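Local coordinates for protein Isomerase/lactonizing enzyme (Agrobacterium fabrum str. C58, PDB 2NQL) that is of undefined function but belongs to the mandelate racemase/muconate lactonizing group of the enolase superfamily and carries a sodium ion, at residues Ala80-Leu85 with Val120-Ala125; Asp104-Met109 with Trp268-Asp273; Glu226-Met231 with Lys256-Pro261; Glu246-Leu251 with Met274-Glu279. All coordinates share one frame; numbering follows the deposited sequence.

Contact 1: residues Ala80-Leu85 with Val120-Ala125; sequences ALINDL and VDALAA
I82 and A122 mark the closest backbone approach of two helices, 75-90 and 117-138, with 6.6 Å between the CA atoms of I82 and A122. So short a spacing suits an alanine: a single methyl is all that the 117-138 side contributes at this point. I82 reaches that methyl with its longer branch: CG1 lies beside the backbone N (chi1 -64°), which carries the arm across until CG1 of I82 is 4.0 Å from CB of A122. Its terminal methyl extends further along, and CD1 of I82 comes to 4.1 Å from the carbonyl O of A122. L81 meets the same methyl with the root of its side chain, CB of L81 lying 4.2 Å from CB of A122. The A122 methyl is thus touched by two consecutive residues of one helix turn. I82 also touches V8 and V10 of strand 5-15 and V55 of strand 50-59, while L81 also packs on F118 of the second subunit. Both helices belong to the N-terminal capping domain of the enolase superfamily, where helices pack on an antiparallel sheet. With three aliphatic, buried residues and no hydrogen bond between the segments, the joint depends on close fit and exclusion of water.

Contact 2: residues Asp104-Met109 with Trp268-Asp273; sequences DLYDMM and WRTHWD
Y106 and T270 face each other at a slant, and W272, in the first turn of the helix that T270 caps, meets the tyrosine at a similar slant, so none of the three side chains stacks on another. The phenol bridges backbones that stay far apart, 10.5 Å between CA of Y106 and CA of T270. Its CG is anti to the backbone N (chi1 -176°), which sends the ring out from helix 98-109. Along the ring, CE1 of Y106 touches the methyl CG2 of T270 at 4.2 Å, and further out OH of Y106 lies 4.0 Å from CD1 of W272. A water joins the polar ends, donating to OH of Y106 at 2.8 Å and hydrogen-bonded to OG1 of T270 at 2.7 Å. The same hydroxyl of Y106 is hydrogen-bonded to E246 of the second subunit, which also packs on W272. T270 suits its place twice over: its methyl meets the ring, while OG1 caps helix 271-278 by accepting a weak bond from N of W272. D273 completes the capping box, its OD2 taking N of T270 at 3.0 Å from above the carboxylate plane and also N of R269. A tyrosine of the N-terminal domain therefore reaches a helix start of the barrel domain through a few van der Waals contacts and one water; its phenol, shared with E246 of the partner chain, links this domain junction to the dimer interface.

Contact 3: residues Glu226-Met231 with Lys256-Pro261; sequences ELIAEM and KNTDVP
T258 and V260 are the residues of the loop 256-261 that meet helix 221-231, and both close on a single methyl, CG2 of I228. Along the loop, T258 comes first and crosses I228 at about a right angle. Its hydroxyl is held anti to the backbone N (chi1 -177°), and there OG1 of T258 lies 3.4 Å from CG2 of I228, a van der Waals contact. The same oxygen accepts a hydrogen bond from N of V260, 3.2 Å from OG1 of T258, closing an ST turn. D259 lies between them in the turn and does not touch the helix. V260 then returns to I228, CG2 of V260 approaching CG2 of I228 at 3.7 Å. I228 and V260 also both touch A239 of strand 239-240. The chain proceeds through P261, whose backbone is hydrogen-bonded to A239, into strand 262-264. The contact thus packs a barrel helix against the loop leading from helix 248-255 into the following strand, 262-264, part of the repeating beta-alpha pattern of a TIM-barrel-like domain. Threonine suits its position because its hydroxyl spends its polarity on the loop's own backbone, and valine because its branched side chain sets a methyl, CG2, against the isoleucine methyl. The hydrogen bond shapes the loop, whereas its attachment to the helix is purely by packing.

Contact 4: residues Glu246-Leu251 with Met274-Glu279; sequences EDIAGL and MRARIE
R277 crosses I248 and L251 at about a right angle, and its side chain spans the groove between helices 248-255 and 271-278. From CB, the chain reaches CG, which touches CD2 of L251 at 3.7 Å. The bend at chi2 (90°) then turns the rest of the side chain across toward I248. After CD comes NE, which lies 3.7 Å from CG1 of I248. At the guanidinium, CD1 of I248 rests over the centre of one face, 4.0 Å from CZ of R277, so that aliphatic carbon meets the flat pi surface rather than the N-H rim. NH1 and NH2 are used elsewhere: NH1 of R277 is hydrogen-bonded to the carbonyl O of D273 one turn back in its own helix, and NH2 to the carbonyl O of T245, just ahead of the other segment. Beside the arginine, A276 adds its methyl, CB of A276 being 4.1 Å from CD1 of I248. D247 caps the start of helix 248-255, its OD1 accepting from N of G250 at 2.9 Å. Isoleucine suits its place because its CG1-CD1 arm is long enough to lie over the guanidinium face while CD1 also meets the A276 methyl. R277 thus offers the weakly hydrated face of its guanidinium to carbon and donates from its ends, tying the two helices together by packing and by the NH2 bond to T245, while the NH1 bond to D273 steadies the arginine on its own helix.

Overall arrangement
From the N terminus, helix 75-90 turns back through helix 98-109 to helix 117-138, and contact 1 closes that short loop within the N-terminal domain. Contact 2 starts inside it, at 104-109, and closes only at 268-273, so the two cross and link the N-terminal domain to the barrel; D121 and R269 lie close together where they touch. Contact 3 opens and closes within contact 2's long loop. Contact 4 opens inside contact 3 and ends just after contact 2, crossing both, and shares helix 271-278 with contact 2, W268 packing on M274 and R277. Contacts 3 and 4 join successive helix-and-loop units of the barrel. Contacts 1, 2 and 4 also touch the second subunit.

Contact 1: residues Ala80-Leu85 with Val120-Ala125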
loop_
_atom_site.group_PDB
_atom_site.type_symbol
_atom_site.label_atom_id
_atom_site.label_comp_id
_atom_site.label_asym_id
_atom_site.label_seq_id
_atom_site.Cartn_x
_atom_site.Cartn_y
_atom_site.Cartn_z
ATOM N N ALA A 80 10.772 -9.246 -5.703
ATOM C CA ALA A 80 9.777 -10.274 -6.092
ATOM C C ALA A 80 8.739 -9.713 -7.044
ATOM O O ALA A 80 8.404 -10.353 -8.047
ATOM C CB ALA A 80 9.101 -10.871 -4.842
ATOM N N LEU A 81 8.222 -8.527 -6.743
ATOM C CA LEU A 81 7.213 -7.898 -7.605
ATOM C C LEU A 81 7.758 -7.745 -9.014
ATOM O O LEU A 81 7.083 -8.084 -9.998
ATOM C CB LEU A 81 6.759 -6.543 -7.022
ATOM C CG LEU A 81 5.910 -6.701 -5.758
ATOM C CD1 LEU A 81 5.679 -5.354 -5.089
ATOM C CD2 LEU A 81 4.537 -7.312 -6.117
ATOM N N ILE A 82 8.995 -7.264 -9.120
ATOM C CA ILE A 82 9.548 -7.033 -10.447
ATOM C C ILE A 82 9.859 -8.361 -11.157
ATOM O O ILE A 82 9.408 -8.562 -12.299
ATOM C CB ILE A 82 10.773 -6.073 -10.408
ATOM C CG1 ILE A 82 10.305 -4.684 -9.914
ATOM C CG2 ILE A 82 11.436 -5.997 -11.804
ATOM C CD1 ILE A 82 11.476 -3.675 -9.701
ATOM N N ASN A 83 10.583 -9.264 -10.489
ATOM C CA ASN A 83 11.014 -10.521 -11.126
ATOM C C ASN A 83 9.837 -11.469 -11.448
ATOM O O ASN A 83 9.822 -12.110 -12.519
ATOM C CB ASN A 83 12.038 -11.268 -10.280
ATOM C CG ASN A 83 13.393 -10.549 -10.251
ATOM O OD1 ASN A 83 13.849 -10.014 -11.271
ATOM N ND2 ASN A 83 14.021 -10.524 -9.082
ATOM N N ASP A 84 8.874 -11.546 -10.534
ATOM C CA ASP A 84 7.750 -12.492 -10.716
ATOM C C ASP A 84 6.696 -11.959 -11.668
ATOM O O ASP A 84 6.148 -12.711 -12.477
ATOM C CB ASP A 84 7.078 -12.861 -9.377
ATOM C CG ASP A 84 5.899 -13.852 -9.567
ATOM O OD1 ASP A 84 6.138 -14.981 -10.017
ATOM O OD2 ASP A 84 4.746 -13.465 -9.310
ATOM N N LEU A 85 6.389 -10.672 -11.538
ATOM C CA LEU A 85 5.221 -10.080 -12.167
ATOM C C LEU A 85 5.540 -8.980 -13.171
ATOM O O LEU A 85 5.109 -9.039 -14.320
ATOM C CB LEU A 85 4.234 -9.554 -11.117
ATOM C CG LEU A 85 3.057 -8.701 -11.628
ATOM C CD1 LEU A 85 2.031 -9.524 -12.464
ATOM C CD2 LEU A 85 2.355 -7.894 -10.514
ATOM N N VAL A 120 3.859 0.441 -5.609
ATOM C CA VAL A 120 4.252 1.686 -6.260
ATOM C C VAL A 120 5.751 1.963 -6.153
ATOM O O VAL A 120 6.325 2.533 -7.074
ATOM C CB VAL A 120 3.312 2.900 -5.975
ATOM C CG1 VAL A 120 3.765 4.191 -6.760
ATOM C CG2 VAL A 120 1.870 2.549 -6.427
ATOM N N ASP A 121 6.404 1.495 -5.081
ATOM C CA ASP A 121 7.881 1.581 -5.021
ATOM C C ASP A 121 8.450 0.894 -6.271
ATOM O O ASP A 121 9.318 1.445 -6.969
ATOM C CB ASP A 121 8.449 0.845 -3.794
ATOM C CG ASP A 121 8.398 1.653 -2.509
ATOM O OD1 ASP A 121 7.993 2.831 -2.498
ATOM O OD2 ASP A 121 8.745 1.030 -1.468
ATOM N N ALA A 122 7.954 -0.314 -6.543
ATOM C CA ALA A 122 8.426 -1.094 -7.684
ATOM C C ALA A 122 8.173 -0.374 -9.001
ATOM O O ALA A 122 9.066 -0.317 -9.858
ATOM C CB ALA A 122 7.795 -2.501 -7.699
ATOM N N LEU A 123 6.963 0.164 -9.148
ATOM C CA LEU A 123 6.592 0.904 -10.348
ATOM C C LEU A 123 7.467 2.132 -10.525
ATOM O O LEU A 123 7.817 2.472 -11.643
ATOM C CB LEU A 123 5.131 1.292 -10.340
ATOM C CG LEU A 123 4.066 0.174 -10.247
ATOM C CD1 LEU A 123 2.645 0.778 -10.416
ATOM C CD2 LEU A 123 4.334 -0.953 -11.260
ATOM N N ALA A 124 7.827 2.766 -9.411
ATOM C CA ALA A 124 8.679 3.959 -9.430
ATOM C C ALA A 124 10.031 3.648 -10.071
ATOM O O ALA A 124 10.499 4.392 -10.972
ATOM C CB ALA A 124 8.850 4.507 -7.986
ATOM N N ALA A 125 10.658 2.553 -9.641
ATOM C CA ALA A 125 11.935 2.160 -10.218
ATOM C C ALA A 125 11.855 1.871 -11.727
ATOM O O ALA A 125 12.713 2.309 -12.506
ATOM C CB ALA A 125 12.558 1.001 -9.445
#

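Contact 2: residues Asp104-Met109 with Trp268-Asp273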
loop_
_atom_site.group_PDB
_atom_site.type_symbol
_atom_site.label_atom_id
_atom_site.label_comp_id
_atom_site.label_asym_id
_atom_site.label_seq_id
_atom_site.Cartn_x
_atom_site.Cartn_y
_atom_site.Cartn_z
ATOM N N ASP A 104 -0.576 1.128 -17.243
ATOM C CA ASP A 104 -0.904 -0.300 -17.415
ATOM C C ASP A 104 -0.482 -1.174 -16.237
ATOM O O ASP A 104 -1.249 -2.032 -15.795
ATOM C CB ASP A 104 -0.307 -0.851 -18.708
ATOM C CG ASP A 104 -1.050 -0.355 -19.956
ATOM O OD1 ASP A 104 -2.118 0.283 -19.810
ATOM O OD2 ASP A 104 -0.533 -0.581 -21.060
ATOM N N LEU A 105 0.733 -0.949 -15.732
ATOM C CA LEU A 105 1.236 -1.732 -14.594
ATOM C C LEU A 105 0.443 -1.438 -13.349
ATOM O O LEU A 105 0.098 -2.366 -12.600
ATOM C CB LEU A 105 2.747 -1.463 -14.355
ATOM C CG LEU A 105 3.703 -1.784 -15.502
ATOM C CD1 LEU A 105 5.166 -1.438 -15.110
ATOM C CD2 LEU A 105 3.589 -3.226 -15.951
ATOM N N TYR A 106 0.159 -0.156 -13.110
ATOM C CA TYR A 106 -0.673 0.246 -11.982
ATOM C C TYR A 106 -2.034 -0.440 -12.018
ATOM O O TYR A 106 -2.510 -0.996 -11.007
ATOM C CB TYR A 106 -0.831 1.768 -11.939
ATOM C CG TYR A 106 -1.591 2.269 -10.743
ATOM C CD1 TYR A 106 -0.967 2.421 -9.504
ATOM C CD2 TYR A 106 -2.942 2.630 -10.852
ATOM C CE1 TYR A 106 -1.688 2.908 -8.398
ATOM C CE2 TYR A 106 -3.659 3.083 -9.760
ATOM C CZ TYR A 106 -3.042 3.241 -8.547
ATOM O OH TYR A 106 -3.781 3.719 -7.500
ATOM N N ASP A 107 -2.655 -0.396 -13.193
ATOM C CA ASP A 107 -3.970 -1.040 -13.392
ATOM C C ASP A 107 -4.038 -2.539 -13.089
ATOM O O ASP A 107 -5.122 -3.036 -12.772
ATOM C CB ASP A 107 -4.454 -0.794 -14.823
ATOM C CG ASP A 107 -4.961 0.598 -15.027
ATOM O OD1 ASP A 107 -5.056 1.366 -14.044
ATOM O OD2 ASP A 107 -5.265 0.937 -16.186
ATOM N N MET A 108 -2.911 -3.252 -13.178
ATOM C CA MET A 108 -2.894 -4.707 -12.964
ATOM C C MET A 108 -3.390 -5.103 -11.568
ATOM O O MET A 108 -4.008 -6.150 -11.412
ATOM C CB MET A 108 -1.522 -5.334 -13.213
ATOM C CG MET A 108 -1.023 -5.264 -14.664
ATOM S SD MET A 108 0.164 -6.533 -15.039
ATOM C CE MET A 108 1.578 -5.930 -14.064
ATOM N N MET A 109 -3.114 -4.264 -10.560
ATOM C CA MET A 109 -3.344 -4.647 -9.180
ATOM C C MET A 109 -4.170 -3.649 -8.391
ATOM O O MET A 109 -4.431 -3.863 -7.218
ATOM C CB MET A 109 -2.000 -4.926 -8.472
ATOM C CG MET A 109 -1.263 -6.188 -8.979
ATOM S SD MET A 109 -2.131 -7.756 -8.653
ATOM C CE MET A 109 -1.546 -8.107 -6.994
ATOM N N TRP A 268 3.371 9.677 0.533
ATOM C CA TRP A 268 2.377 9.404 -0.522
ATOM C C TRP A 268 2.962 8.551 -1.631
ATOM O O TRP A 268 4.182 8.345 -1.690
ATOM C CB TRP A 268 1.848 10.704 -1.109
ATOM C CG TRP A 268 1.087 11.544 -0.153
ATOM C CD1 TRP A 268 0.608 11.194 1.074
ATOM C CD2 TRP A 268 0.710 12.899 -0.361
ATOM N NE1 TRP A 268 -0.041 12.260 1.649
ATOM C CE2 TRP A 268 0.006 13.320 0.787
ATOM C CE3 TRP A 268 0.925 13.814 -1.404
ATOM C CZ2 TRP A 268 -0.497 14.622 0.925
ATOM C CZ3 TRP A 268 0.424 15.114 -1.260
ATOM C CH2 TRP A 268 -0.290 15.491 -0.115
ATOM N N ARG A 269 2.100 8.065 -2.529
ATOM C CA ARG A 269 2.583 7.382 -3.721
ATOM C C ARG A 269 2.070 8.002 -5.034
ATOM O O ARG A 269 2.768 7.983 -6.024
ATOM C CB ARG A 269 2.238 5.873 -3.664
ATOM C CG ARG A 269 2.862 5.099 -2.484
ATOM C CD ARG A 269 4.381 5.063 -2.566
ATOM N NE ARG A 269 4.972 4.094 -1.632
ATOM C CZ ARG A 269 5.254 4.360 -0.361
ATOM N NH1 ARG A 269 5.023 5.565 0.169
ATOM N NH2 ARG A 269 5.763 3.405 0.398
ATOM N N THR A 270 0.824 8.501 -5.049
ATOM C CA THR A 270 0.230 8.994 -6.305
ATOM C C THR A 270 -0.593 10.254 -6.029
ATOM O O THR A 270 -0.855 10.605 -4.880
ATOM C CB THR A 270 -0.734 7.952 -6.932
ATOM O OG1 THR A 270 -1.887 7.871 -6.099
ATOM C CG2 THR A 270 -0.054 6.543 -7.094
ATOM N N HIS A 271 -1.029 10.918 -7.097
ATOM C CA HIS A 271 -1.896 12.073 -6.965
ATOM C C HIS A 271 -3.202 11.736 -6.232
ATOM O O HIS A 271 -3.810 12.618 -5.616
ATOM C CB HIS A 271 -2.194 12.658 -8.347
ATOM C CG HIS A 271 -3.022 11.751 -9.203
ATOM N ND1 HIS A 271 -4.396 11.857 -9.281
ATOM C CD2 HIS A 271 -2.676 10.698 -9.984
ATOM C CE1 HIS A 271 -4.855 10.923 -10.095
ATOM N NE2 HIS A 271 -3.834 10.210 -10.536
ATOM N N TRP A 272 -3.621 10.463 -6.271
ATOM C CA TRP A 272 -4.809 10.054 -5.509
ATOM C C TRP A 272 -4.649 10.297 -4.004
ATOM O O TRP A 272 -5.578 10.736 -3.299
ATOM C CB TRP A 272 -5.122 8.574 -5.772
ATOM C CG TRP A 272 -5.517 8.251 -7.179
ATOM C CD1 TRP A 272 -4.814 7.508 -8.074
ATOM C CD2 TRP A 272 -6.729 8.642 -7.842
ATOM N NE1 TRP A 272 -5.508 7.397 -9.258
ATOM C CE2 TRP A 272 -6.688 8.083 -9.143
ATOM C CE3 TRP A 272 -7.853 9.399 -7.457
ATOM C CZ2 TRP A 272 -7.712 8.273 -10.074
ATOM C CZ3 TRP A 272 -8.880 9.575 -8.381
ATOM C CH2 TRP A 272 -8.797 9.014 -9.672
ATOM N N ASP A 273 -3.461 9.997 -3.503
ATOM C CA ASP A 273 -3.138 10.300 -2.116
ATOM C C ASP A 273 -3.213 11.781 -1.833
ATOM O O ASP A 273 -3.679 12.175 -0.770
ATOM C CB ASP A 273 -1.742 9.769 -1.775
ATOM C CG ASP A 273 -1.653 8.279 -1.986
ATOM O OD1 ASP A 273 -2.647 7.610 -1.653
ATOM O OD2 ASP A 273 -0.631 7.771 -2.477
HETATM O O HOH W 1 -2.810 5.440 -5.573
#

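Contact 3: residues Glu226-Met231 with Lys256-Pro261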
loop_
_atom_site.group_PDB
_atom_site.type_symbol
_atom_site.label_atom_id
_atom_site.label_comp_id
_atom_site.label_asym_id
_atom_site.label_seq_id
_atom_site.Cartn_x
_atom_site.Cartn_y
_atom_site.Cartn_z
ATOM N N GLU A 226 -0.314 22.676 19.781
ATOM C CA GLU A 226 0.402 23.215 20.932
ATOM C C GLU A 226 1.869 23.494 20.628
ATOM O O GLU A 226 2.402 24.554 20.984
ATOM C CB GLU A 226 0.329 22.246 22.112
ATOM C CG GLU A 226 -0.985 22.247 22.867
ATOM C CD GLU A 226 -1.054 21.118 23.881
ATOM O OE1 GLU A 226 0.004 20.736 24.430
ATOM O OE2 GLU A 226 -2.167 20.609 24.125
ATOM N N LEU A 227 2.518 22.526 19.980
ATOM C CA LEU A 227 3.929 22.619 19.675
ATOM C C LEU A 227 4.175 23.670 18.583
ATOM O O LEU A 227 5.165 24.428 18.627
ATOM C CB LEU A 227 4.454 21.230 19.266
ATOM C CG LEU A 227 4.571 20.153 20.365
ATOM C CD1 LEU A 227 4.854 18.792 19.754
ATOM C CD2 LEU A 227 5.646 20.500 21.426
ATOM N N ILE A 228 3.260 23.729 17.617
ATOM C CA ILE A 228 3.339 24.735 16.552
ATOM C C ILE A 228 3.210 26.149 17.143
ATOM O O ILE A 228 3.968 27.044 16.774
ATOM C CB ILE A 228 2.308 24.464 15.450
ATOM C CG1 ILE A 228 2.688 23.192 14.672
ATOM C CG2 ILE A 228 2.195 25.631 14.480
ATOM C CD1 ILE A 228 1.590 22.699 13.725
ATOM N N ALA A 229 2.267 26.321 18.070
ATOM C CA ALA A 229 2.153 27.548 18.880
ATOM C C ALA A 229 3.432 27.925 19.649
ATOM O O ALA A 229 3.798 29.106 19.679
ATOM C CB ALA A 229 0.952 27.456 19.829
ATOM N N GLU A 230 4.107 26.933 20.241
ATOM C CA GLU A 230 5.382 27.135 20.955
ATOM C C GLU A 230 6.500 27.583 20.018
ATOM O O GLU A 230 7.394 28.358 20.407
ATOM C CB GLU A 230 5.817 25.849 21.670
ATOM C CG GLU A 230 5.240 25.656 23.066
ATOM C CD GLU A 230 5.650 24.328 23.690
ATOM O OE1 GLU A 230 6.868 24.035 23.750
ATOM O OE2 GLU A 230 4.748 23.576 24.127
ATOM N N MET A 231 6.458 27.082 18.786
ATOM C CA MET A 231 7.474 27.423 17.791
ATOM C C MET A 231 7.210 28.730 17.053
ATOM O O MET A 231 8.144 29.371 16.551
ATOM C CB MET A 231 7.635 26.281 16.793
ATOM C CG MET A 231 8.285 25.060 17.432
ATOM S SD MET A 231 8.599 23.794 16.170
ATOM C CE MET A 231 6.958 23.640 15.434
ATOM N N LYS A 256 -6.229 23.981 9.754
ATOM C CA LYS A 256 -7.229 25.039 9.815
ATOM C C LYS A 256 -7.140 25.872 11.086
ATOM O O LYS A 256 -7.890 26.828 11.255
ATOM C CB LYS A 256 -8.622 24.444 9.649
ATOM C CG LYS A 256 -8.904 24.078 8.217
ATOM C CD LYS A 256 -10.268 23.470 8.038
ATOM C CE LYS A 256 -10.609 23.431 6.571
ATOM N NZ LYS A 256 -11.815 22.613 6.322
ATOM N N ASN A 257 -6.214 25.512 11.973
ATOM C CA ASN A 257 -6.115 26.149 13.286
ATOM C C ASN A 257 -4.733 26.712 13.589
ATOM O O ASN A 257 -4.440 27.093 14.729
ATOM C CB ASN A 257 -6.563 25.182 14.391
ATOM C CG ASN A 257 -8.071 25.004 14.422
ATOM O OD1 ASN A 257 -8.602 23.984 13.976
ATOM N ND2 ASN A 257 -8.776 26.019 14.921
ATOM N N THR A 258 -3.886 26.740 12.562
ATOM C CA THR A 258 -2.647 27.508 12.595
ATOM C C THR A 258 -2.418 28.179 11.255
ATOM O O THR A 258 -2.879 27.690 10.222
ATOM C CB THR A 258 -1.417 26.652 13.013
ATOM O OG1 THR A 258 -0.258 27.492 13.091
ATOM C CG2 THR A 258 -1.152 25.494 12.019
ATOM N N ASP A 259 -1.745 29.330 11.291
ATOM C CA ASP A 259 -1.362 30.063 10.089
ATOM C C ASP A 259 0.014 29.618 9.586
ATOM O O ASP A 259 0.389 29.936 8.461
ATOM C CB ASP A 259 -1.334 31.576 10.357
ATOM C CG ASP A 259 -2.711 32.150 10.642
ATOM O OD1 ASP A 259 -3.582 32.102 9.741
ATOM O OD2 ASP A 259 -2.918 32.653 11.769
ATOM N N VAL A 260 0.756 28.900 10.429
ATOM C CA VAL A 260 2.012 28.275 10.023
ATOM C C VAL A 260 1.728 27.329 8.856
ATOM O O VAL A 260 0.826 26.492 8.955
ATOM C CB VAL A 260 2.687 27.551 11.215
ATOM C CG1 VAL A 260 3.966 26.847 10.766
ATOM C CG2 VAL A 260 3.001 28.573 12.334
ATOM N N PRO A 261 2.429 27.520 7.712
ATOM C CA PRO A 261 2.228 26.649 6.546
ATOM C C PRO A 261 2.421 25.168 6.890
ATOM O O PRO A 261 3.359 24.810 7.617
ATOM C CB PRO A 261 3.311 27.121 5.574
ATOM C CG PRO A 261 3.516 28.566 5.942
ATOM C CD PRO A 261 3.423 28.576 7.433
#

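Contact 4: residues Glu246-Leu251 with Met274-Glu279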
loop_
_atom_site.group_PDB
_atom_site.type_symbol
_atom_site.label_atom_id
_atom_site.label_comp_id
_atom_site.label_asym_id
_atom_site.label_seq_id
_atom_site.Cartn_x
_atom_site.Cartn_y
_atom_site.Cartn_z
ATOM N N GLU A 246 -2.437 8.564 8.307
ATOM C CA GLU A 246 -3.795 8.044 8.100
ATOM C C GLU A 246 -4.866 9.011 8.622
ATOM O O GLU A 246 -6.041 8.922 8.241
ATOM C CB GLU A 246 -3.927 6.694 8.798
ATOM C CG GLU A 246 -2.842 5.695 8.454
ATOM C CD GLU A 246 -1.698 5.665 9.467
ATOM O OE1 GLU A 246 -1.332 6.733 10.027
ATOM O OE2 GLU A 246 -1.146 4.574 9.703
ATOM N N ASP A 247 -4.440 9.942 9.480
ATOM C CA ASP A 247 -5.334 10.803 10.259
ATOM C C ASP A 247 -5.659 12.086 9.483
ATOM O O ASP A 247 -5.229 13.168 9.873
ATOM C CB ASP A 247 -4.673 11.114 11.614
ATOM C CG ASP A 247 -5.593 11.874 12.579
ATOM O OD1 ASP A 247 -6.808 11.996 12.309
ATOM O OD2 ASP A 247 -5.082 12.371 13.606
ATOM N N ILE A 248 -6.411 11.947 8.382
ATOM C CA ILE A 248 -6.786 13.082 7.516
ATOM C C ILE A 248 -7.662 14.101 8.274
ATOM O O ILE A 248 -7.494 15.309 8.106
ATOM C CB ILE A 248 -7.440 12.613 6.174
ATOM C CG1 ILE A 248 -6.444 11.772 5.348
ATOM C CG2 ILE A 248 -7.940 13.810 5.318
ATOM C CD1 ILE A 248 -7.078 10.947 4.223
ATOM N N ALA A 249 -8.557 13.610 9.133
ATOM C CA ALA A 249 -9.338 14.484 10.022
ATOM C C ALA A 249 -8.443 15.318 10.949
ATOM O O ALA A 249 -8.692 16.512 11.159
ATOM C CB ALA A 249 -10.337 13.658 10.841
ATOM N N GLY A 250 -7.408 14.678 11.498
ATOM C CA GLY A 250 -6.428 15.349 12.350
ATOM C C GLY A 250 -5.575 16.372 11.623
ATOM O O GLY A 250 -5.285 17.445 12.167
ATOM N N LEU A 251 -5.161 16.031 10.400
ATOM C CA LEU A 251 -4.440 16.962 9.525
ATOM C C LEU A 251 -5.308 18.172 9.174
ATOM O O LEU A 251 -4.833 19.324 9.209
ATOM C CB LEU A 251 -3.958 16.258 8.245
ATOM C CG LEU A 251 -3.122 17.102 7.258
ATOM C CD1 LEU A 251 -1.822 17.572 7.903
ATOM C CD2 LEU A 251 -2.828 16.298 6.015
ATOM N N MET A 274 -2.722 12.584 -2.770
ATOM C CA MET A 274 -2.779 14.036 -2.621
ATOM C C MET A 274 -4.224 14.537 -2.590
ATOM O O MET A 274 -4.585 15.334 -1.706
ATOM C CB MET A 274 -2.014 14.716 -3.745
ATOM C CG MET A 274 -2.010 16.224 -3.625
ATOM S SD MET A 274 -0.786 16.918 -4.719
ATOM C CE MET A 274 -1.159 18.667 -4.550
ATOM N N ARG A 275 -5.033 14.058 -3.537
ATOM C CA ARG A 275 -6.470 14.406 -3.618
ATOM C C ARG A 275 -7.235 14.194 -2.328
ATOM O O ARG A 275 -8.019 15.048 -1.929
ATOM C CB ARG A 275 -7.161 13.651 -4.753
ATOM C CG ARG A 275 -6.657 13.979 -6.126
ATOM C CD ARG A 275 -7.433 13.303 -7.248
ATOM N NE ARG A 275 -6.749 13.504 -8.528
ATOM C CZ ARG A 275 -6.812 14.609 -9.274
ATOM N NH1 ARG A 275 -7.556 15.646 -8.898
ATOM N NH2 ARG A 275 -6.128 14.673 -10.410
ATOM N N ALA A 276 -6.992 13.069 -1.660
ATOM C CA ALA A 276 -7.608 12.781 -0.365
ATOM C C ALA A 276 -7.311 13.821 0.717
ATOM O O ALA A 276 -8.158 14.070 1.582
ATOM C CB ALA A 276 -7.227 11.378 0.104
ATOM N N ARG A 277 -6.136 14.450 0.661
ATOM C CA ARG A 277 -5.788 15.467 1.664
ATOM C C ARG A 277 -6.224 16.875 1.285
ATOM O O ARG A 277 -6.750 17.598 2.122
ATOM C CB ARG A 277 -4.291 15.453 2.023
ATOM C CG ARG A 277 -3.910 14.419 3.055
ATOM C CD ARG A 277 -3.545 13.124 2.375
ATOM N NE ARG A 277 -3.334 12.007 3.275
ATOM C CZ ARG A 277 -3.358 10.737 2.882
ATOM N NH1 ARG A 277 -3.596 10.441 1.605
ATOM N NH2 ARG A 277 -3.149 9.767 3.765
ATOM N N ILE A 278 -6.020 17.269 0.031
ATOM C CA ILE A 278 -6.256 18.658 -0.332
ATOM C C ILE A 278 -7.746 18.968 -0.483
ATOM O O ILE A 278 -8.156 20.120 -0.344
ATOM C CB ILE A 278 -5.410 19.116 -1.546
ATOM C CG1 ILE A 278 -5.918 18.477 -2.851
ATOM C CG2 ILE A 278 -3.897 18.829 -1.286
ATOM C CD1 ILE A 278 -5.340 19.080 -4.108
ATOM N N GLU A 279 -8.551 17.930 -0.726
ATOM C CA GLU A 279 -10.015 18.056 -0.743
ATOM C C GLU A 279 -10.619 18.378 0.636
ATOM O O GLU A 279 -11.735 18.885 0.723
ATOM C CB GLU A 279 -10.669 16.828 -1.413
ATOM C CG GLU A 279 -10.485 16.794 -2.964
ATOM C CD GLU A 279 -10.688 15.411 -3.630
ATOM O OE1 GLU A 279 -10.984 14.402 -2.939
ATOM O OE2 GLU A 279 -10.537 15.336 -4.874
#